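Local atomic coordinates of putative polysaccharide deacetylase (Bdellovibrio bacteriovorus HD100, PDB entry 5JP6), a protein that probably acts as a zinc-dependent family 4 carbohydrate esterase that removes acetyl groups from peptidoglycan. Residues F175-H180 against F201-S206; V171-D176 against V332-I337. The protein carries 1 engineered substitution. All coordinates share one frame; numbering follows the deposited sequence. Where two conformers were deposited one is given.

Interaction 1 (F175-H180 against F201-S206); sequences FDDGPH and FATGKS. With ZN (zinc ion), chain B.
Ser206 OG donates to Asp177 O over 2.7 Å, the shortest of four hydrogen bonds between these segments. Its chi1 of -67° lays OG beside the Ser206 backbone N, facing Asp177 O, and the donor comes in tilted from the carbonyl plane. Next, Gly178 O accepts the Thr203 N-H at 3.1 Å, the nitrogen almost in line with the carbonyl though the N-H is bent by about 30°, while Ala202 CA adds a CH···O contact at 3.2 Å to Gly178 O. The loop continues into the cis peptide before Pro179, whose CD packs 3.9 Å from Ser206 CB. The strand ends upstream are parallel neighbours: Phe201 N bonds to Phe175 O, and Phe201 O receives Asp177 N at 3.0 Å. This is the closing step of a beta-alpha-beta crossover, strand 170-176 to helix 183-193 to strand 199-202, in a NodB-type domain. Where the first strand ends, the CB of Asp177 points away from 201-206, and its OD2 binds the zinc ion at 2.4 Å; His227 and Tyr280 complete the protein ligands. Asp176 OD1, salt-bridged to Arg277, lies 3.4 Å from Phe201 CB, its carboxylate turned 78° from the Phe201 ring, against which Arg277 makes a cation-pi contact.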
ATOM      1  N   PHE A 175      -2.213   5.279  -3.087  1.00 16.35           N
ATOM      2  CA  PHE A 175      -2.050   4.113  -2.222  1.00 16.94           C
ATOM      3  C   PHE A 175      -1.846   2.872  -3.077  1.00 17.64           C
ATOM      4  O   PHE A 175      -2.723   2.508  -3.865  1.00 17.21           O
ATOM      5  CB  PHE A 175      -3.298   3.914  -1.354  1.00 17.25           C
ATOM      6  CG  PHE A 175      -3.506   5.020  -0.347  1.00 17.01           C
ATOM      7  CD1 PHE A 175      -2.900   4.979   0.881  1.00 18.23           C
ATOM      8  CD2 PHE A 175      -4.290   6.103  -0.668  1.00 18.36           C
ATOM      9  CE1 PHE A 175      -3.063   6.013   1.782  1.00 17.94           C
ATOM     10  CE2 PHE A 175      -4.465   7.145   0.232  1.00 18.23           C
ATOM     11  CZ  PHE A 175      -3.833   7.094   1.458  1.00 17.54           C
ATOM     12  N   ASP A 176      -0.701   2.226  -2.878  1.00 16.84           N
ATOM     13  CA  ASP A 176      -0.357   0.990  -3.602  1.00 16.83           C
ATOM     14  C   ASP A 176      -0.567  -0.276  -2.805  1.00 17.86           C
ATOM     15  O   ASP A 176      -0.349  -0.280  -1.589  1.00 17.50           O
ATOM     16  CB  ASP A 176       1.130   1.017  -3.987  1.00 17.98           C
ATOM     17  CG  ASP A 176       1.446   1.923  -5.132  1.00 18.60           C
ATOM     18  OD1 ASP A 176       0.563   2.659  -5.635  1.00 20.31           O
ATOM     19  OD2 ASP A 176       2.628   1.891  -5.565  1.00 21.34           O
ATOM     20  N   ASP A 177      -0.901  -1.321  -3.550  1.00 18.05           N
ATOM     21  CA  ASP A 177      -0.812  -2.730  -3.152  1.00 19.09           C
ATOM     22  C   ASP A 177      -1.945  -3.321  -2.368  1.00 18.65           C
ATOM     23  O   ASP A 177      -1.913  -4.503  -2.052  1.00 21.63           O
ATOM     24  CB  ASP A 177       0.521  -2.993  -2.481  1.00 20.64           C
ATOM     25  CG  ASP A 177       1.635  -2.825  -3.442  1.00 24.49           C
ATOM     26  OD1 ASP A 177       1.386  -3.020  -4.661  1.00 30.91           O
ATOM     27  OD2 ASP A 177       2.713  -2.488  -3.054  1.00 31.83           O
ATOM     28  N   GLY A 178      -2.958  -2.512  -2.138  1.00 18.78           N
ATOM     29  CA  GLY A 178      -4.180  -2.946  -1.451  1.00 19.83           C
ATOM     30  C   GLY A 178      -5.166  -3.531  -2.453  1.00 19.25           C
ATOM     31  O   GLY A 178      -4.859  -3.733  -3.625  1.00 19.16           O
ATOM     32  N   PRO A 179      -6.376  -3.804  -1.991  1.00 18.69           N
ATOM     33  CA  PRO A 179      -6.825  -3.493  -0.635  1.00 20.13           C
ATOM     34  C   PRO A 179      -6.398  -4.523   0.393  1.00 20.71           C
ATOM     35  O   PRO A 179      -6.303  -5.721   0.084  1.00 24.25           O
ATOM     36  CB  PRO A 179      -8.354  -3.516  -0.786  1.00 22.42           C
ATOM     37  CG  PRO A 179      -8.599  -4.455  -1.915  1.00 24.25           C
ATOM     38  CD  PRO A 179      -7.459  -4.280  -2.840  1.00 21.14           C
ATOM     39  N   HIS A 180      -6.184  -4.046   1.614  1.00 20.01           N
ATOM     40  CA  HIS A 180      -6.020  -4.939   2.774  1.00 20.18           C
ATOM     41  C   HIS A 180      -7.401  -5.193   3.391  1.00 20.98           C
ATOM     42  O   HIS A 180      -8.318  -4.408   3.211  1.00 23.91           O
ATOM     43  CB  HIS A 180      -5.073  -4.300   3.803  1.00 20.15           C
ATOM     44  CG  HIS A 180      -4.624  -5.233   4.895  1.00 19.99           C
ATOM     45  ND1 HIS A 180      -5.272  -5.336   6.119  1.00 21.58           N
ATOM     46  CD2 HIS A 180      -3.631  -6.139   4.920  1.00 21.46           C
ATOM     47  CE1 HIS A 180      -4.652  -6.240   6.852  1.00 23.21           C
ATOM     48  NE2 HIS A 180      -3.670  -6.754   6.138  1.00 22.01           N
ATOM     49  N   PHE A 201      -3.860   2.171  -6.387  1.00 17.58           N
ATOM     50  CA  PHE A 201      -3.242   1.306  -7.377  1.00 17.17           C
ATOM     51  C   PHE A 201      -3.190  -0.094  -6.764  1.00 18.08           C
ATOM     52  O   PHE A 201      -2.253  -0.487  -6.086  1.00 18.50           O
ATOM     53  CB  PHE A 201      -1.868   1.829  -7.800  1.00 17.83           C
ATOM     54  CG  PHE A 201      -1.931   3.162  -8.485  1.00 17.22           C
ATOM     55  CD1 PHE A 201      -1.883   4.328  -7.741  1.00 18.40           C
ATOM     56  CD2 PHE A 201      -2.045   3.262  -9.858  1.00 17.85           C
ATOM     57  CE1 PHE A 201      -1.969   5.566  -8.351  1.00 19.80           C
ATOM     58  CE2 PHE A 201      -2.119   4.504 -10.477  1.00 18.20           C
ATOM     59  CZ  PHE A 201      -2.089   5.655  -9.724  1.00 19.44           C
ATOM     60  N   ALA A 202      -4.270  -0.824  -7.002  1.00 18.31           N
ATOM     61  CA  ALA A 202      -4.501  -2.101  -6.363  1.00 19.65           C
ATOM     62  C   ALA A 202      -3.696  -3.191  -7.030  1.00 19.44           C
ATOM     63  O   ALA A 202      -3.412  -3.102  -8.217  1.00 21.35           O
ATOM     64  CB  ALA A 202      -5.990  -2.431  -6.436  1.00 20.14           C
ATOM     65  N   THR A 203      -3.346  -4.237  -6.283  1.00 20.05           N
ATOM     66  CA  THR A 203      -2.694  -5.347  -6.915  0.50 20.33           C
ATOM     67  C   THR A 203      -3.651  -6.539  -6.987  1.00 21.32           C
ATOM     68  O   THR A 203      -4.554  -6.693  -6.132  1.00 23.65           O
ATOM     69  CB  THR A 203      -1.408  -5.656  -6.144  0.50 21.68           C
ATOM     70  OG1 THR A 203      -0.436  -6.217  -7.023  0.50 23.75           O
ATOM     71  CG2 THR A 203      -1.770  -6.497  -4.877  0.50 17.15           C
ATOM     72  N   GLY A 204      -3.472  -7.357  -8.026  1.00 21.70           N
ATOM     73  CA  GLY A 204      -4.349  -8.490  -8.263  1.00 22.16           C
ATOM     74  C   GLY A 204      -4.535  -9.405  -7.069  1.00 21.76           C
ATOM     75  O   GLY A 204      -5.668  -9.793  -6.762  1.00 22.96           O
ATOM     76  N   LYS A 205      -3.436  -9.742  -6.393  1.00 23.37           N
ATOM     77  CA  LYS A 205      -3.507 -10.640  -5.274  1.00 23.24           C
ATOM     78  C   LYS A 205      -4.412 -10.065  -4.156  1.00 22.62           C
ATOM     79  O   LYS A 205      -5.232 -10.773  -3.593  1.00 23.69           O
ATOM     80  CB  LYS A 205      -2.093 -10.959  -4.736  1.00 26.51           C
ATOM     81  CG  LYS A 205      -2.067 -11.930  -3.574  1.00 29.18           C
ATOM     82  CD  LYS A 205      -0.620 -12.234  -3.122  1.00 33.68           C
ATOM     83  CE  LYS A 205      -0.604 -13.296  -2.030  1.00 36.94           C
ATOM     84  NZ  LYS A 205      -1.334 -12.874  -0.816  1.00 37.88           N
ATOM     85  N   SER A 206      -4.228  -8.788  -3.838  1.00 21.81           N
ATOM     86  CA  SER A 206      -5.047  -8.137  -2.813  1.00 21.23           C
ATOM     87  C   SER A 206      -6.517  -8.060  -3.196  1.00 20.71           C
ATOM     88  O   SER A 206      -7.407  -8.256  -2.366  1.00 22.62           O
ATOM     89  CB  SER A 206      -4.499  -6.761  -2.463  1.00 20.95           C
ATOM     90  OG  SER A 206      -3.251  -6.839  -1.833  1.00 23.44           O
TER
HETATM   91 ZN    ZN B 401       3.978  -1.617  -4.907  0.50 37.29          ZN

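Interaction 2 (V171-D176 against V332-I337); sequences VVLTFD and VLFHDI
Phe175 and Phe334 lie side by side on one face of the sheet. The CB of Phe175 meets the carboxylate of Asp336, with OD1 3.6 Å away. With CG anti to the carbonyl carbon (chi1 -67°), the ring runs alongside Phe334: both CD1 and CE1 come up to Phe334 CB, CD1 at 3.5 Å and also against Asp336 CB, and CE1 and CZ reach on to Phe334 CD2, CZ at 4.0 Å. The ring planes are 16° apart, but the rings are offset by so much that there is little face-to-face stacking. Earlier along the strands, on the same face, Leu173 CD2 touches Val332 CG2. Helices 183-193 and 339-354 cover this side, and Asp336 OD2 bonds to Thr184 of the former.

The backbones are joined by a run of bonds in parallel register: Val332 N to Val172 O, Thr174 N to Val332 O, Phe334 N to Thr174 O and Asp176 N to Phe334 O. Val332 O is gripped twice, because Thr174 OG1 also donates to it at 2.7 Å; chi1 of 77° puts that hydroxyl between the backbone N and the carbonyl carbon. Thr174 OG1 is in turn bonded to Arg277, the salt-bridge partner of the Asp176 carboxylate.

On the other face, Leu333 CD1 approaches Asp176 OD2 at 3.4 Å, the two side chains crossing at about a right angle. His335 CD2 lies 3.5 Å from Asp176 CB. The C-terminal ends of the strands border the zinc site, Asp176 next to the metal but not bound to it here and His335 NE2 bonded to the ligand Tyr280, as is characteristic of the distorted beta/alpha barrel of NodB-type polysaccharide deacetylases.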
ATOM      1  N   VAL A 171      -1.706  18.346  -3.335  1.00 22.08           N
ATOM      2  CA  VAL A 171      -1.135  17.009  -3.292  1.00 21.25           C
ATOM      3  C   VAL A 171      -2.180  15.969  -3.665  1.00 19.87           C
ATOM      4  O   VAL A 171      -3.376  16.111  -3.378  1.00 20.82           O
ATOM      5  CB  VAL A 171      -0.488  16.670  -1.949  1.00 23.26           C
ATOM      6  CG1 VAL A 171       0.676  17.594  -1.655  1.00 25.24           C
ATOM      7  CG2 VAL A 171      -1.502  16.727  -0.817  1.00 25.41           C
ATOM      8  N   VAL A 172      -1.703  14.946  -4.359  1.00 19.42           N
ATOM      9  CA  VAL A 172      -2.514  13.808  -4.774  1.00 19.25           C
ATOM     10  C   VAL A 172      -2.076  12.632  -3.917  1.00 18.61           C
ATOM     11  O   VAL A 172      -0.903  12.287  -3.878  1.00 19.77           O
ATOM     12  CB  VAL A 172      -2.293  13.462  -6.262  1.00 19.36           C
ATOM     13  CG1 VAL A 172      -3.185  12.322  -6.718  1.00 19.63           C
ATOM     14  CG2 VAL A 172      -2.490  14.649  -7.154  1.00 20.46           C
ATOM     15  N   LEU A 173      -3.029  12.072  -3.202  1.00 18.79           N
ATOM     16  CA  LEU A 173      -2.721  10.975  -2.333  1.00 18.47           C
ATOM     17  C   LEU A 173      -2.934   9.634  -3.036  1.00 17.31           C
ATOM     18  O   LEU A 173      -4.024   9.374  -3.579  1.00 19.23           O
ATOM     19  CB  LEU A 173      -3.602  11.040  -1.095  1.00 19.85           C
ATOM     20  CG  LEU A 173      -3.522  12.351  -0.296  1.00 20.55           C
ATOM     21  CD1 LEU A 173      -4.337  12.213   0.959  1.00 25.05           C
ATOM     22  CD2 LEU A 173      -2.074  12.778   0.002  1.00 21.68           C
ATOM     23  N   THR A 174      -1.890   8.810  -3.078  1.00 16.84           N
ATOM     24  CA  THR A 174      -1.942   7.549  -3.768  1.00 17.32           C
ATOM     25  C   THR A 174      -1.518   6.393  -2.897  1.00 16.57           C
ATOM     26  O   THR A 174      -0.618   6.517  -2.051  1.00 18.05           O
ATOM     27  CB  THR A 174      -1.171   7.595  -5.109  1.00 18.91           C
ATOM     28  OG1 THR A 174       0.250   7.507  -4.884  1.00 19.13           O
ATOM     29  CG2 THR A 174      -1.491   8.818  -5.917  1.00 19.40           C
ATOM     30  N   PHE A 175      -2.213   5.279  -3.087  1.00 16.35           N
ATOM     31  CA  PHE A 175      -2.050   4.113  -2.222  1.00 16.94           C
ATOM     32  C   PHE A 175      -1.846   2.872  -3.077  1.00 17.64           C
ATOM     33  O   PHE A 175      -2.723   2.508  -3.865  1.00 17.21           O
ATOM     34  CB  PHE A 175      -3.298   3.914  -1.354  1.00 17.25           C
ATOM     35  CG  PHE A 175      -3.506   5.020  -0.347  1.00 17.01           C
ATOM     36  CD1 PHE A 175      -2.900   4.979   0.881  1.00 18.23           C
ATOM     37  CD2 PHE A 175      -4.290   6.103  -0.668  1.00 18.36           C
ATOM     38  CE1 PHE A 175      -3.063   6.013   1.782  1.00 17.94           C
ATOM     39  CE2 PHE A 175      -4.465   7.145   0.232  1.00 18.23           C
ATOM     40  CZ  PHE A 175      -3.833   7.094   1.458  1.00 17.54           C
ATOM     41  N   ASP A 176      -0.701   2.226  -2.878  1.00 16.84           N
ATOM     42  CA  ASP A 176      -0.357   0.990  -3.602  1.00 16.83           C
ATOM     43  C   ASP A 176      -0.567  -0.276  -2.805  1.00 17.86           C
ATOM     44  O   ASP A 176      -0.349  -0.280  -1.589  1.00 17.50           O
ATOM     45  CB  ASP A 176       1.130   1.017  -3.987  1.00 17.98           C
ATOM     46  CG  ASP A 176       1.446   1.923  -5.132  1.00 18.60           C
ATOM     47  OD1 ASP A 176       0.563   2.659  -5.635  1.00 20.31           O
ATOM     48  OD2 ASP A 176       2.628   1.891  -5.565  1.00 21.34           O
ATOM     49  N   VAL A 332       1.873  11.867  -3.761  1.00 19.14           N
ATOM     50  CA  VAL A 332       2.418  11.184  -2.584  1.00 19.10           C
ATOM     51  C   VAL A 332       2.246   9.682  -2.720  1.00 18.81           C
ATOM     52  O   VAL A 332       1.131   9.224  -3.008  1.00 19.09           O
ATOM     53  CB  VAL A 332       1.689  11.627  -1.298  1.00 20.60           C
ATOM     54  CG1 VAL A 332       2.356  11.001  -0.057  1.00 21.86           C
ATOM     55  CG2 VAL A 332       1.653  13.144  -1.193  1.00 21.86           C
ATOM     56  N   LEU A 333       3.310   8.940  -2.443  1.00 18.40           N
ATOM     57  CA  LEU A 333       3.258   7.470  -2.432  1.00 19.01           C
ATOM     58  C   LEU A 333       3.078   6.918  -1.008  1.00 16.81           C
ATOM     59  O   LEU A 333       3.993   7.059  -0.179  1.00 19.44           O
ATOM     60  CB  LEU A 333       4.553   6.894  -3.001  1.00 20.81           C
ATOM     61  CG  LEU A 333       4.639   5.375  -2.997  1.00 21.89           C
ATOM     62  CD1 LEU A 333       3.552   4.714  -3.854  1.00 23.81           C
ATOM     63  CD2 LEU A 333       6.025   4.906  -3.442  1.00 25.29           C
ATOM     64  N   PHE A 334       1.936   6.253  -0.792  1.00 17.46           N
ATOM     65  CA  PHE A 334       1.607   5.510   0.453  1.00 17.84           C
ATOM     66  C   PHE A 334       1.303   4.065  -0.031  1.00 16.73           C
ATOM     67  O   PHE A 334       1.042   3.796  -1.211  1.00 17.49           O
ATOM     68  CB  PHE A 334       0.391   6.063   1.186  1.00 17.63           C
ATOM     69  CG  PHE A 334       0.624   7.346   1.963  1.00 16.79           C
ATOM     70  CD1 PHE A 334       1.530   7.400   3.059  1.00 18.52           C
ATOM     71  CD2 PHE A 334      -0.111   8.475   1.654  1.00 17.45           C
ATOM     72  CE1 PHE A 334       1.651   8.558   3.780  1.00 19.75           C
ATOM     73  CE2 PHE A 334      -0.001   9.627   2.414  1.00 19.20           C
ATOM     74  CZ  PHE A 334       0.897   9.663   3.440  1.00 20.53           C
ATOM     75  N   HIS A 335       1.236   3.173   0.952  1.00 16.81           N
ATOM     76  CA  HIS A 335       0.720   1.809   0.767  1.00 16.94           C
ATOM     77  C   HIS A 335      -0.405   1.571   1.762  1.00 17.09           C
ATOM     78  O   HIS A 335      -0.175   1.663   2.971  1.00 18.44           O
ATOM     79  CB  HIS A 335       1.840   0.795   0.960  1.00 18.63           C
ATOM     80  CG  HIS A 335       2.959   0.937  -0.024  1.00 18.20           C
ATOM     81  ND1 HIS A 335       3.945   1.893   0.130  1.00 19.50           N
ATOM     82  CD2 HIS A 335       3.190   0.329  -1.220  1.00 19.76           C
ATOM     83  CE1 HIS A 335       4.748   1.836  -0.926  1.00 21.28           C
ATOM     84  NE2 HIS A 335       4.306   0.898  -1.745  1.00 22.11           N
ATOM     85  N   ASP A 336      -1.609   1.246   1.276  1.00 17.79           N
ATOM     86  CA  ASP A 336      -2.745   1.057   2.198  1.00 18.31           C
ATOM     87  C   ASP A 336      -2.625  -0.333   2.882  1.00 18.12           C
ATOM     88  O   ASP A 336      -3.375  -0.611   3.816  1.00 21.54           O
ATOM     89  CB  ASP A 336      -4.135   1.308   1.589  1.00 18.98           C
ATOM     90  CG  ASP A 336      -4.406   0.508   0.347  1.00 18.40           C
ATOM     91  OD1 ASP A 336      -3.497   0.458  -0.517  1.00 19.46           O
ATOM     92  OD2 ASP A 336      -5.520  -0.066   0.207  1.00 20.10           O
ATOM     93  N   ILE A 337      -1.664  -1.155   2.480  1.00 17.68           N
ATOM     94  CA  ILE A 337      -1.343  -2.403   3.191  1.00 18.47           C
ATOM     95  C   ILE A 337      -0.360  -2.210   4.352  1.00 17.98           C
ATOM     96  O   ILE A 337      -0.027  -3.167   5.061  1.00 19.52           O
ATOM     97  CB  ILE A 337      -0.828  -3.502   2.223  1.00 21.03           C
ATOM     98  CG1 ILE A 337       0.479  -3.095   1.556  1.00 21.92           C
ATOM     99  CG2 ILE A 337      -1.882  -3.814   1.169  1.00 22.14           C
ATOM    100  CD1 ILE A 337       1.221  -4.224   0.919  1.00 28.35           C
TER
HETATM  101  O   HOH W   1      -4.040   0.060  -3.150  1.00 19.90           O

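In the fold
Followed from the N terminus, the chain passes a long helical region before strand 170-176, from which both contacts start. Interaction 1 closes the shorter loop, returning after helix 183-193 to the neighbouring strand 199-202. Interaction 2 closes a far longer one: strands 223-227, 275-277 and 297-299 and their connecting helices all intervene before strand 330-335 comes back alongside. The first loop is therefore nested inside the second, and the two contacts share Phe175 and Asp176. Strand 170-176 lies between 199-202 and 330-335 and, near its start, also pairs with 358-364, so the contacts tie early and late parts of one sheet. They meet near the zinc, where Asp177 OD2 lies 3.4 Å from His335 CD2.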